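Local coordinates for beta-galactosidase (PDB 3OG2), which probably hydrolyses terminal non-reducing beta-D-galactose residues from beta-D-galactosides, as a family 35 glycoside hydrolase with a TIM-barrel domain, at residues Glu350-Asp355 with Glu899-Leu904; Phe926-Tyr931 with Glu945-Tyr950; Gln938-Val943 with Lys976-Ile981. One frame throughout, in Å; residues are numbered along the deposited sequence.

How the interactions relate
From the N terminus, the loop 350-355 comes first, after strand 318-321 of the TIM barrel and just before helix 357-370. Interaction 1 closes over more than 500 residues by setting this loop against 899-904, at the start of strand 900-908 in the last all-beta domain. Interactions 2 and 3 follow it in series and cross each other, since 938-943 lies between 926-931 and 945-950, whereas 976-981 comes after both. Interaction 2 joins edge strand 926-932 to the loop before strand 953-962. Interaction 3 bridges strand 940-943 and the loop just past 973-977; both strands neighbour 900-908, so interactions 1 and 3 share one sheet.

Interaction 1 of 3, residues Glu350-Asp355 with Glu899-Leu904; sequences EDRRID and EYDIPL. With NAG (2-acetamido-2-deoxy-beta-D-glucopyranose), chain B.
Pro903 packs its ring against Asp351 and Arg353, while Asp901 of the same strand region faces Arg352. The van der Waals part is small: Pro903 CB sits 3.8 Å from Asp351 OD2, and Pro903 CG meets the aliphatic CG of Arg353 at 4.2 Å.

The charged part is looser and largely carried by water. Arg352 NH2 and Asp901 OD1 form a long salt bridge of 3.7 Å, with guanidinium and carboxylate planes only 10° apart. One water, in the guanidinium plane, accepts from Arg352 NH2 at 2.8 Å and donates to Asp901 OD2. A second links Asp901 OD2 to the carbonyl O of Asp351. The stronger ionic partner of Arg352 is Asp60, on helix 58-66, which takes NE, so the arginine lies between barrel and beta domain.

Within the loop, Asp351 holds the shape that receives Pro903. Its CG stands between the backbone N and the carbonyl carbon (chi1 68°), which carries Asp351 OD1 to the backbone N of Arg353 (3.1 Å) in an Asx turn. Arg353 bends at chi3 (-68°) and grips Asp351 OD2 side-on through Arg353 NE at 2.8 Å and NH2 at 3.1 Å, both on the syn side. Held through OD1 by the backbone and OD2 by the guanidinium, the carboxylate is probably kept from turning and its charge offset. Asp355 adds a long, purely electrostatic link to Arg353, and its carbonyl O lies near an N-acetylglucosamine.

Here an Asx turn with a salt-bridge network, on the loop leading into helix 357-370, forms a water-bridged interface between TIM barrel and beta domain.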
loop_
_atom_site.group_PDB
_atom_site.type_symbol
_atom_site.label_atom_id
_atom_site.label_comp_id
_atom_site.label_asym_id
_atom_site.label_seq_id
_atom_site.Cartn_x
_atom_site.Cartn_y
_atom_site.Cartn_z
ATOM N N GLU A 350 3.088 6.768 3.243
ATOM C CA GLU A 350 4.268 5.902 3.317
ATOM C C GLU A 350 4.954 5.981 4.652
ATOM O O GLU A 350 5.489 4.988 5.118
ATOM C CB GLU A 350 5.204 6.372 2.186
ATOM C CG GLU A 350 6.509 5.603 2.131
ATOM C CD GLU A 350 7.311 5.957 0.883
ATOM O OE1 GLU A 350 6.987 6.994 0.234
ATOM O OE2 GLU A 350 8.255 5.210 0.522
ATOM N N ASP A 351 4.948 7.186 5.260
ATOM C CA ASP A 351 5.558 7.379 6.598
ATOM C C ASP A 351 4.555 7.082 7.723
ATOM O O ASP A 351 4.872 7.360 8.893
ATOM C CB ASP A 351 6.176 8.764 6.672
ATOM C CG ASP A 351 5.163 9.883 6.664
ATOM O OD1 ASP A 351 3.937 9.640 6.713
ATOM O OD2 ASP A 351 5.579 11.082 6.606
ATOM N N ARG A 352 3.406 6.527 7.406
ATOM C CA ARG A 352 2.350 5.997 8.289
ATOM C C ARG A 352 1.482 7.122 8.872
ATOM O O ARG A 352 0.630 6.841 9.732
ATOM C CB ARG A 352 2.842 4.998 9.365
ATOM C CG ARG A 352 3.820 3.980 8.764
ATOM C CD ARG A 352 4.351 2.993 9.805
ATOM N NE ARG A 352 4.843 3.709 10.968
ATOM C CZ ARG A 352 5.957 4.404 11.065
ATOM N NH1 ARG A 352 6.806 4.471 10.026
ATOM N NH2 ARG A 352 6.212 5.017 12.226
ATOM N N ARG A 353 1.644 8.351 8.401
ATOM C CA ARG A 353 0.781 9.432 8.910
ATOM C C ARG A 353 -0.639 9.275 8.323
ATOM O O ARG A 353 -0.815 8.847 7.183
ATOM C CB ARG A 353 1.308 10.827 8.576
ATOM C CG ARG A 353 2.527 11.199 9.420
ATOM C CD ARG A 353 2.985 12.602 9.033
ATOM N NE ARG A 353 3.527 12.694 7.697
ATOM C CZ ARG A 353 3.323 13.629 6.773
ATOM N NH1 ARG A 353 2.525 14.698 6.926
ATOM N NH2 ARG A 353 3.942 13.528 5.601
ATOM N N ILE A 354 -1.605 9.679 9.165
ATOM C CA ILE A 354 -3.028 9.579 8.827
ATOM C C ILE A 354 -3.683 10.949 8.894
ATOM O O ILE A 354 -4.772 11.173 9.405
ATOM C CB ILE A 354 -3.725 8.582 9.769
ATOM C CG1 ILE A 354 -3.512 8.917 11.263
ATOM C CG2 ILE A 354 -3.242 7.180 9.416
ATOM C CD1 ILE A 354 -4.421 8.123 12.165
ATOM N N ASP A 355 -2.972 11.934 8.302
ATOM C CA ASP A 355 -3.500 13.270 8.218
ATOM C C ASP A 355 -4.263 13.522 6.933
ATOM O O ASP A 355 -5.002 14.519 6.874
ATOM C CB ASP A 355 -2.330 14.268 8.306
ATOM C CG ASP A 355 -1.457 14.079 7.074
ATOM O OD1 ASP A 355 -0.875 13.034 6.826
ATOM O OD2 ASP A 355 -1.327 15.006 6.197
ATOM N N GLU A 899 8.313 8.712 23.351
ATOM C CA GLU A 899 7.110 9.532 23.516
ATOM C C GLU A 899 6.534 10.030 22.216
ATOM O O GLU A 899 5.323 10.350 22.226
ATOM C CB GLU A 899 7.384 10.749 24.429
ATOM C CG GLU A 899 7.920 10.338 25.804
ATOM C CD GLU A 899 9.381 9.955 25.900
ATOM O OE1 GLU A 899 10.262 10.378 25.102
ATOM O OE2 GLU A 899 9.746 9.160 26.826
ATOM N N TYR A 900 7.321 10.123 21.147
ATOM C CA TYR A 900 6.852 10.762 19.929
ATOM C C TYR A 900 7.175 9.906 18.711
ATOM O O TYR A 900 8.252 9.303 18.644
ATOM C CB TYR A 900 7.560 12.124 19.675
ATOM C CG TYR A 900 7.182 13.097 20.792
ATOM C CD1 TYR A 900 6.046 13.880 20.638
ATOM C CD2 TYR A 900 7.922 13.186 21.939
ATOM C CE1 TYR A 900 5.647 14.788 21.628
ATOM C CE2 TYR A 900 7.560 14.066 22.949
ATOM C CZ TYR A 900 6.437 14.840 22.778
ATOM O OH TYR A 900 6.069 15.709 23.785
ATOM N N ASP A 901 6.259 9.960 17.757
ATOM C CA ASP A 901 6.495 9.418 16.395
ATOM C C ASP A 901 6.963 10.601 15.566
ATOM O O ASP A 901 6.179 11.551 15.320
ATOM C CB ASP A 901 5.197 8.815 15.912
ATOM C CG ASP A 901 5.208 8.296 14.499
ATOM O OD1 ASP A 901 6.244 8.410 13.807
ATOM O OD2 ASP A 901 4.166 7.769 14.034
ATOM N N ILE A 902 8.189 10.579 15.082
ATOM C CA ILE A 902 8.768 11.697 14.332
ATOM C C ILE A 902 9.229 11.137 12.995
ATOM O O ILE A 902 10.353 10.633 12.907
ATOM C CB ILE A 902 9.952 12.355 15.072
ATOM C CG1 ILE A 902 9.555 12.829 16.478
ATOM C CG2 ILE A 902 10.541 13.470 14.236
ATOM C CD1 ILE A 902 10.714 13.118 17.419
ATOM N N PRO A 903 8.446 11.196 11.942
ATOM C CA PRO A 903 8.876 10.707 10.634
ATOM C C PRO A 903 10.070 11.469 10.057
ATOM O O PRO A 903 10.072 12.683 10.054
ATOM C CB PRO A 903 7.631 10.926 9.768
ATOM C CG PRO A 903 6.500 10.923 10.748
ATOM C CD PRO A 903 7.043 11.654 11.961
ATOM N N LEU A 904 11.057 10.701 9.575
ATOM C CA LEU A 904 12.278 11.292 8.993
ATOM C C LEU A 904 12.419 10.925 7.539
ATOM O O LEU A 904 12.036 9.799 7.135
ATOM C CB LEU A 904 13.522 10.792 9.740
ATOM C CG LEU A 904 13.612 11.348 11.180
ATOM C CD1 LEU A 904 14.868 10.753 11.837
ATOM C CD2 LEU A 904 13.636 12.865 11.211
HETATM C C1 NAG B . -6.077 17.315 8.287
HETATM C C2 NAG B . -7.542 17.654 8.047
HETATM C C3 NAG B . -7.883 17.601 6.573
HETATM C C4 NAG B . -6.917 18.506 5.790
HETATM C C5 NAG B . -5.469 18.083 6.114
HETATM C C6 NAG B . -4.428 18.998 5.490
HETATM C C7 NAG B . -8.899 16.893 9.955
HETATM C C8 NAG B . -9.481 15.703 10.663
HETATM N N2 NAG B . -8.364 16.656 8.763
HETATM O O3 NAG B . -9.212 17.964 6.355
HETATM O O4 NAG B . -7.159 18.280 4.398
HETATM O O5 NAG B . -5.294 18.222 7.536
HETATM O O6 NAG B . -4.683 20.357 5.801
HETATM O O7 NAG B . -8.797 17.992 10.519
HETATM O O HOH W 1 3.430 7.863 11.402
HETATM O O HOH W 2 4.397 5.129 14.345
HETATM O O HOH W 3 8.521 6.900 13.851
#

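Interaction 2 of 3, residues Phe926-Tyr931 with Glu945-Tyr950. With NAG (2-acetamido-2-deoxy-beta-D-glucopyranose), chain C.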
loop_
_atom_site.group_PDB
_atom_site.type_symbol
_atom_site.label_atom_id
_atom_site.label_comp_id
_atom_site.label_asym_id
_atom_site.label_seq_id
_atom_site.Cartn_x
_atom_site.Cartn_y
_atom_site.Cartn_z
ATOM N N PHE A 926 20.444 -1.023 4.420
ATOM C CA PHE A 926 19.247 -1.174 3.590
ATOM C C PHE A 926 19.202 -0.128 2.493
ATOM O O PHE A 926 19.338 1.070 2.790
ATOM C CB PHE A 926 18.004 -0.986 4.457
ATOM C CG PHE A 926 17.764 -2.163 5.423
ATOM C CD1 PHE A 926 18.359 -2.225 6.665
ATOM C CD2 PHE A 926 16.903 -3.190 4.985
ATOM C CE1 PHE A 926 18.109 -3.309 7.522
ATOM C CE2 PHE A 926 16.641 -4.245 5.843
ATOM C CZ PHE A 926 17.242 -4.313 7.079
ATOM N N GLN A 927 19.001 -0.578 1.265
ATOM C CA GLN A 927 18.865 0.454 0.186
ATOM C C GLN A 927 17.457 1.008 0.252
ATOM O O GLN A 927 16.489 0.277 0.229
ATOM C CB GLN A 927 19.200 -0.173 -1.155
ATOM C CG GLN A 927 19.432 0.895 -2.241
ATOM C CD GLN A 927 18.226 0.918 -3.149
ATOM O OE1 GLN A 927 17.209 1.546 -2.838
ATOM N NE2 GLN A 927 18.322 0.225 -4.286
ATOM N N TYR A 928 17.365 2.321 0.441
ATOM C CA TYR A 928 16.119 3.025 0.668
ATOM C C TYR A 928 15.916 4.143 -0.334
ATOM O O TYR A 928 15.186 5.113 -0.066
ATOM C CB TYR A 928 16.004 3.512 2.155
ATOM C CG TYR A 928 14.957 2.670 2.885
ATOM C CD1 TYR A 928 13.638 3.010 2.854
ATOM C CD2 TYR A 928 15.353 1.519 3.592
ATOM C CE1 TYR A 928 12.699 2.209 3.541
ATOM C CE2 TYR A 928 14.428 0.698 4.265
ATOM C CZ TYR A 928 13.098 1.070 4.229
ATOM O OH TYR A 928 12.191 0.263 4.878
ATOM N N GLY A 929 16.554 4.032 -1.499
ATOM C CA GLY A 929 16.217 5.066 -2.497
ATOM C C GLY A 929 17.096 4.925 -3.751
ATOM O O GLY A 929 18.334 4.713 -3.665
ATOM N N LYS A 930 16.441 5.056 -4.880
ATOM C CA LYS A 930 17.087 5.222 -6.146
ATOM C C LYS A 930 16.610 6.590 -6.630
ATOM O O LYS A 930 15.458 6.835 -6.878
ATOM C CB LYS A 930 16.645 4.090 -7.118
ATOM C CG LYS A 930 17.318 4.229 -8.475
ATOM C CD LYS A 930 17.272 2.929 -9.290
ATOM C CE LYS A 930 18.401 1.984 -8.949
ATOM N NZ LYS A 930 18.469 0.769 -9.817
ATOM N N TYR A 931 17.588 7.486 -6.753
ATOM C CA TYR A 931 17.353 8.866 -7.147
ATOM C C TYR A 931 17.902 9.057 -8.544
ATOM O O TYR A 931 19.051 8.721 -8.805
ATOM C CB TYR A 931 18.109 9.792 -6.169
ATOM C CG TYR A 931 17.952 11.261 -6.541
ATOM C CD1 TYR A 931 16.742 11.897 -6.264
ATOM C CD2 TYR A 931 18.965 11.957 -7.156
ATOM C CE1 TYR A 931 16.567 13.242 -6.606
ATOM C CE2 TYR A 931 18.856 13.308 -7.511
ATOM C CZ TYR A 931 17.640 13.922 -7.217
ATOM O OH TYR A 931 17.450 15.249 -7.537
ATOM N N GLU A 945 11.587 4.691 11.308
ATOM C CA GLU A 945 12.126 4.278 12.585
ATOM C C GLU A 945 12.145 2.762 12.657
ATOM O O GLU A 945 11.188 2.135 12.200
ATOM C CB GLU A 945 11.235 4.864 13.707
ATOM C CG GLU A 945 11.820 4.643 15.099
ATOM C CD GLU A 945 10.922 5.231 16.158
ATOM O OE1 GLU A 945 10.131 6.165 15.852
ATOM O OE2 GLU A 945 11.005 4.777 17.319
ATOM N N GLY A 946 13.221 2.169 13.174
ATOM C CA GLY A 946 13.337 0.701 13.106
ATOM C C GLY A 946 14.474 0.403 12.177
ATOM O O GLY A 946 15.454 -0.276 12.524
ATOM N N ILE A 947 14.426 0.918 10.957
ATOM C CA ILE A 947 15.566 0.919 10.054
ATOM C C ILE A 947 16.560 2.006 10.556
ATOM O O ILE A 947 17.734 1.679 10.708
ATOM C CB ILE A 947 15.168 1.133 8.593
ATOM C CG1 ILE A 947 14.267 0.004 8.066
ATOM C CG2 ILE A 947 16.430 1.251 7.735
ATOM C CD1 ILE A 947 14.886 -1.395 8.115
ATOM N N LEU A 948 16.034 3.190 10.826
ATOM C CA LEU A 948 16.847 4.152 11.586
ATOM C C LEU A 948 16.787 3.890 13.082
ATOM O O LEU A 948 15.711 3.540 13.610
ATOM C CB LEU A 948 16.278 5.546 11.345
ATOM C CG LEU A 948 16.668 6.206 10.030
ATOM C CD1 LEU A 948 15.767 7.388 9.719
ATOM C CD2 LEU A 948 18.140 6.682 10.060
ATOM N N ASP A 949 17.872 4.096 13.808
ATOM C CA ASP A 949 17.979 4.024 15.239
ATOM C C ASP A 949 17.894 5.454 15.755
ATOM O O ASP A 949 18.800 6.274 15.524
ATOM C CB ASP A 949 19.300 3.328 15.620
ATOM C CG ASP A 949 19.448 3.153 17.120
ATOM O OD1 ASP A 949 18.688 3.773 17.895
ATOM O OD2 ASP A 949 20.380 2.423 17.575
ATOM N N TYR A 950 16.803 5.805 16.419
ATOM C CA TYR A 950 16.574 7.160 16.879
ATOM C C TYR A 950 17.339 7.479 18.146
ATOM O O TYR A 950 17.308 8.610 18.632
ATOM C CB TYR A 950 15.059 7.397 17.137
ATOM C CG TYR A 950 14.303 7.698 15.856
ATOM C CD1 TYR A 950 14.635 7.149 14.613
ATOM C CD2 TYR A 950 13.192 8.536 15.912
ATOM C CE1 TYR A 950 13.881 7.463 13.481
ATOM C CE2 TYR A 950 12.445 8.870 14.797
ATOM C CZ TYR A 950 12.813 8.312 13.582
ATOM O OH TYR A 950 12.063 8.639 12.491
HETATM C C1 NAG C . 14.995 17.566 -11.723
HETATM C C2 NAG C . 13.937 16.458 -11.869
HETATM C C3 NAG C . 13.881 16.049 -13.348
HETATM C C4 NAG C . 13.577 17.261 -14.241
HETATM C C5 NAG C . 14.554 18.413 -13.903
HETATM C C6 NAG C . 14.193 19.698 -14.641
HETATM C C7 NAG C . 13.762 14.920 -9.977
HETATM C C8 NAG C . 14.531 13.937 -9.105
HETATM N N2 NAG C . 14.389 15.305 -11.075
HETATM O O3 NAG C . 12.908 15.031 -13.504
HETATM O O4 NAG C . 13.838 16.893 -15.586
HETATM O O5 NAG C . 14.570 18.665 -12.513
HETATM O O6 NAG C . 15.301 20.605 -14.465
HETATM O O7 NAG C . 12.674 15.357 -9.645
#
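Ile947 packs against Phe926 and Tyr928 of edge strand 926-932. Tyr928 belongs to a classic beta bulge, in which it and Gly929 both face Leu921, and Phe926 lies two residues before it. The isoleucine comes from the loop between strands 940-943 and 953-962. Its CG1 stands anti to the carbonyl carbon (chi1 -63°), and a bend at chi2 (-60°) brings CD1 over the Phe926 ring in a CH-pi contact, 3.7 Å from the centroid and 7° off the normal. All six ring carbons are therefore almost equally far from that methyl. Ile947 CG2 lies closer to the rim, 4.1 Å from Phe926 CD1.

Tyr928 meets the inner carbon of the same branch obliquely: Tyr928 CE2 is 3.9 Å from Ile947 CG1. Trp330 from a loop adds to the cluster, edge-to-face with Phe926 and nearly parallel to Tyr928. An alanine at Phe926 would take away the ring under CD1 and is likely to leave the isoleucine's outer methyl without its main support and free to turn.

At the bulge, Gln927 OE1 accepts from the backbone N of Gly929 at 2.9 Å. Farther along the strand, an N-acetylglucosamine methyl touches the next aromatic ring, C8 lying 3.3 Å from Tyr931 CE1.

Interaction 3 of 3, residues Gln938-Val943 with Lys976-Ile981. With NAG (2-acetamido-2-deoxy-beta-D-glucopyranose), chain C.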
loop_
_atom_site.group_PDB
_atom_site.type_symbol
_atom_site.label_atom_id
_atom_site.label_comp_id
_atom_site.label_asym_id
_atom_site.label_seq_id
_atom_site.Cartn_x
_atom_site.Cartn_y
_atom_site.Cartn_z
ATOM N N GLN A 938 10.982 11.496 -7.701
ATOM C CA GLN A 938 11.200 11.503 -6.231
ATOM C C GLN A 938 12.429 12.274 -5.761
ATOM O O GLN A 938 13.532 11.995 -6.244
ATOM C CB GLN A 938 11.276 10.037 -5.759
ATOM C CG GLN A 938 11.284 9.954 -4.215
ATOM C CD GLN A 938 11.057 8.553 -3.717
ATOM O OE1 GLN A 938 11.082 7.552 -4.480
ATOM N NE2 GLN A 938 10.825 8.440 -2.411
ATOM N N THR A 939 12.218 13.176 -4.818
ATOM C CA THR A 939 13.333 13.897 -4.197
ATOM C C THR A 939 13.387 13.637 -2.699
ATOM O O THR A 939 14.418 13.841 -2.070
ATOM C CB THR A 939 13.212 15.423 -4.398
ATOM O OG1 THR A 939 11.883 15.855 -4.003
ATOM C CG2 THR A 939 13.436 15.829 -5.860
ATOM N N GLU A 940 12.276 13.171 -2.095
ATOM C CA GLU A 940 12.190 12.970 -0.637
ATOM C C GLU A 940 12.008 11.490 -0.380
ATOM O O GLU A 940 11.038 10.867 -0.900
ATOM C CB GLU A 940 11.037 13.808 -0.098
ATOM C CG GLU A 940 10.774 13.510 1.390
ATOM C CD GLU A 940 9.961 14.567 2.073
ATOM O OE1 GLU A 940 9.544 15.569 1.462
ATOM O OE2 GLU A 940 9.728 14.405 3.296
ATOM N N PHE A 941 12.900 10.901 0.412
ATOM C CA PHE A 941 13.019 9.458 0.654
ATOM C C PHE A 941 12.774 9.152 2.115
ATOM O O PHE A 941 13.710 9.297 2.915
ATOM C CB PHE A 941 14.434 8.949 0.227
ATOM C CG PHE A 941 14.568 9.085 -1.286
ATOM C CD1 PHE A 941 14.985 10.245 -1.892
ATOM C CD2 PHE A 941 14.239 7.978 -2.109
ATOM C CE1 PHE A 941 15.118 10.343 -3.297
ATOM C CE2 PHE A 941 14.400 8.057 -3.501
ATOM C CZ PHE A 941 14.813 9.228 -4.089
ATOM N N PRO A 942 11.555 8.790 2.498
ATOM C CA PRO A 942 11.293 8.486 3.928
ATOM C C PRO A 942 11.963 7.173 4.278
ATOM O O PRO A 942 12.068 6.243 3.430
ATOM C CB PRO A 942 9.778 8.291 3.983
ATOM C CG PRO A 942 9.396 7.917 2.592
ATOM C CD PRO A 942 10.343 8.656 1.682
ATOM N N VAL A 943 12.424 7.052 5.507
ATOM C CA VAL A 943 13.046 5.834 6.035
ATOM C C VAL A 943 12.439 5.596 7.389
ATOM O O VAL A 943 12.507 6.519 8.186
ATOM C CB VAL A 943 14.576 5.927 6.081
ATOM C CG1 VAL A 943 15.132 4.608 6.595
ATOM C CG2 VAL A 943 15.101 6.279 4.678
ATOM N N LYS A 976 14.894 15.695 6.801
ATOM C CA LYS A 976 13.664 16.426 7.116
ATOM C C LYS A 976 12.824 15.642 8.115
ATOM O O LYS A 976 12.715 14.406 8.056
ATOM C CB LYS A 976 12.840 16.725 5.837
ATOM C CG LYS A 976 13.723 17.598 4.943
ATOM C CD LYS A 976 14.006 18.966 5.550
ATOM C CE LYS A 976 14.516 19.933 4.501
ATOM N NZ LYS A 976 14.336 21.362 4.869
ATOM N N SER A 977 12.193 16.372 9.031
ATOM C CA SER A 977 11.287 15.755 9.992
ATOM C C SER A 977 9.866 16.314 9.766
ATOM O O SER A 977 9.698 17.465 9.366
ATOM C CB SER A 977 11.707 15.972 11.432
ATOM O OG SER A 977 11.726 17.389 11.697
ATOM N N LYS A 978 8.873 15.474 10.043
ATOM C CA LYS A 978 7.487 15.958 10.077
ATOM C C LYS A 978 7.198 16.348 11.513
ATOM O O LYS A 978 7.970 16.050 12.432
ATOM C CB LYS A 978 6.566 14.888 9.550
ATOM C CG LYS A 978 6.929 14.383 8.159
ATOM C CD LYS A 978 6.798 15.435 7.081
ATOM C CE LYS A 978 7.473 14.952 5.785
ATOM N NZ LYS A 978 7.262 15.950 4.700
ATOM N N SER A 979 6.085 17.025 11.704
ATOM C CA SER A 979 5.714 17.491 13.054
ATOM C C SER A 979 5.604 16.311 14.009
ATOM O O SER A 979 4.939 15.296 13.676
ATOM C CB SER A 979 4.388 18.260 12.914
ATOM O OG SER A 979 4.022 18.842 14.176
ATOM N N PRO A 980 6.208 16.403 15.189
ATOM C CA PRO A 980 6.178 15.235 16.086
ATOM C C PRO A 980 4.771 14.886 16.548
ATOM O O PRO A 980 3.979 15.779 16.871
ATOM C CB PRO A 980 7.004 15.686 17.315
ATOM C CG PRO A 980 7.283 17.115 17.143
ATOM C CD PRO A 980 6.961 17.525 15.756
ATOM N N ILE A 981 4.481 13.599 16.603
ATOM C CA ILE A 981 3.170 13.153 17.093
ATOM C C ILE A 981 3.345 12.488 18.450
ATOM O O ILE A 981 4.063 11.517 18.566
ATOM C CB ILE A 981 2.576 12.129 16.082
ATOM C CG1 ILE A 981 2.430 12.842 14.719
ATOM C CG2 ILE A 981 1.296 11.525 16.630
ATOM C CD1 ILE A 981 2.619 11.866 13.577
HETATM C C1 NAG C . 14.995 17.566 -11.723
HETATM C C2 NAG C . 13.937 16.458 -11.869
HETATM C C3 NAG C . 13.881 16.049 -13.348
HETATM C C4 NAG C . 13.577 17.261 -14.241
HETATM C C5 NAG C . 14.554 18.413 -13.903
HETATM C C6 NAG C . 14.193 19.698 -14.641
HETATM C C7 NAG C . 13.762 14.920 -9.977
HETATM C C8 NAG C . 14.531 13.937 -9.105
HETATM N N2 NAG C . 14.389 15.305 -11.075
HETATM O O3 NAG C . 12.908 15.031 -13.504
HETATM O O4 NAG C . 13.838 16.893 -15.586
HETATM O O5 NAG C . 14.570 18.665 -12.513
HETATM O O6 NAG C . 15.301 20.605 -14.465
HETATM O O7 NAG C . 12.674 15.357 -9.645
#
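Glu940 and Lys978 reach toward each other from opposite directions across strand 900-908, the strand that separates 940-943 from 973-977 in an antiparallel sheet. Their surface salt bridge runs from strand 940-943 to the loop just after 973-977, and the nearest CA atoms, Glu940 and Lys976, are 8.6 Å apart. Glu940 has CG anti to its nitrogen (chi1 173°) and an extended chain, whereas Lys978 folds at chi2 (-65°) before running out straight. The two ends meet only through Glu940 OE2, whose stronger partner is Ser905 OG on the strand between them. Glu940 OE1 is 4.0 Å from Lys978 NZ, so the ammonium leans weakly on one oxygen.

This is the loose side, with partly exposed residues and little buried surface; the Lys976 side chain leads away from it. The tight part lies within 938-943, on the side where Phe941 is buried and carries Gln938 CG over one ring face, 3.6 Å above the plane and offset toward the rim. Gln938 NE2 also donates to the Glu940 carbonyl O, 2.9 Å away and nearly straight at 171°. By comparison, the bond from Lys978 NZ to Glu940 OE2 is weak, at 3.2 Å.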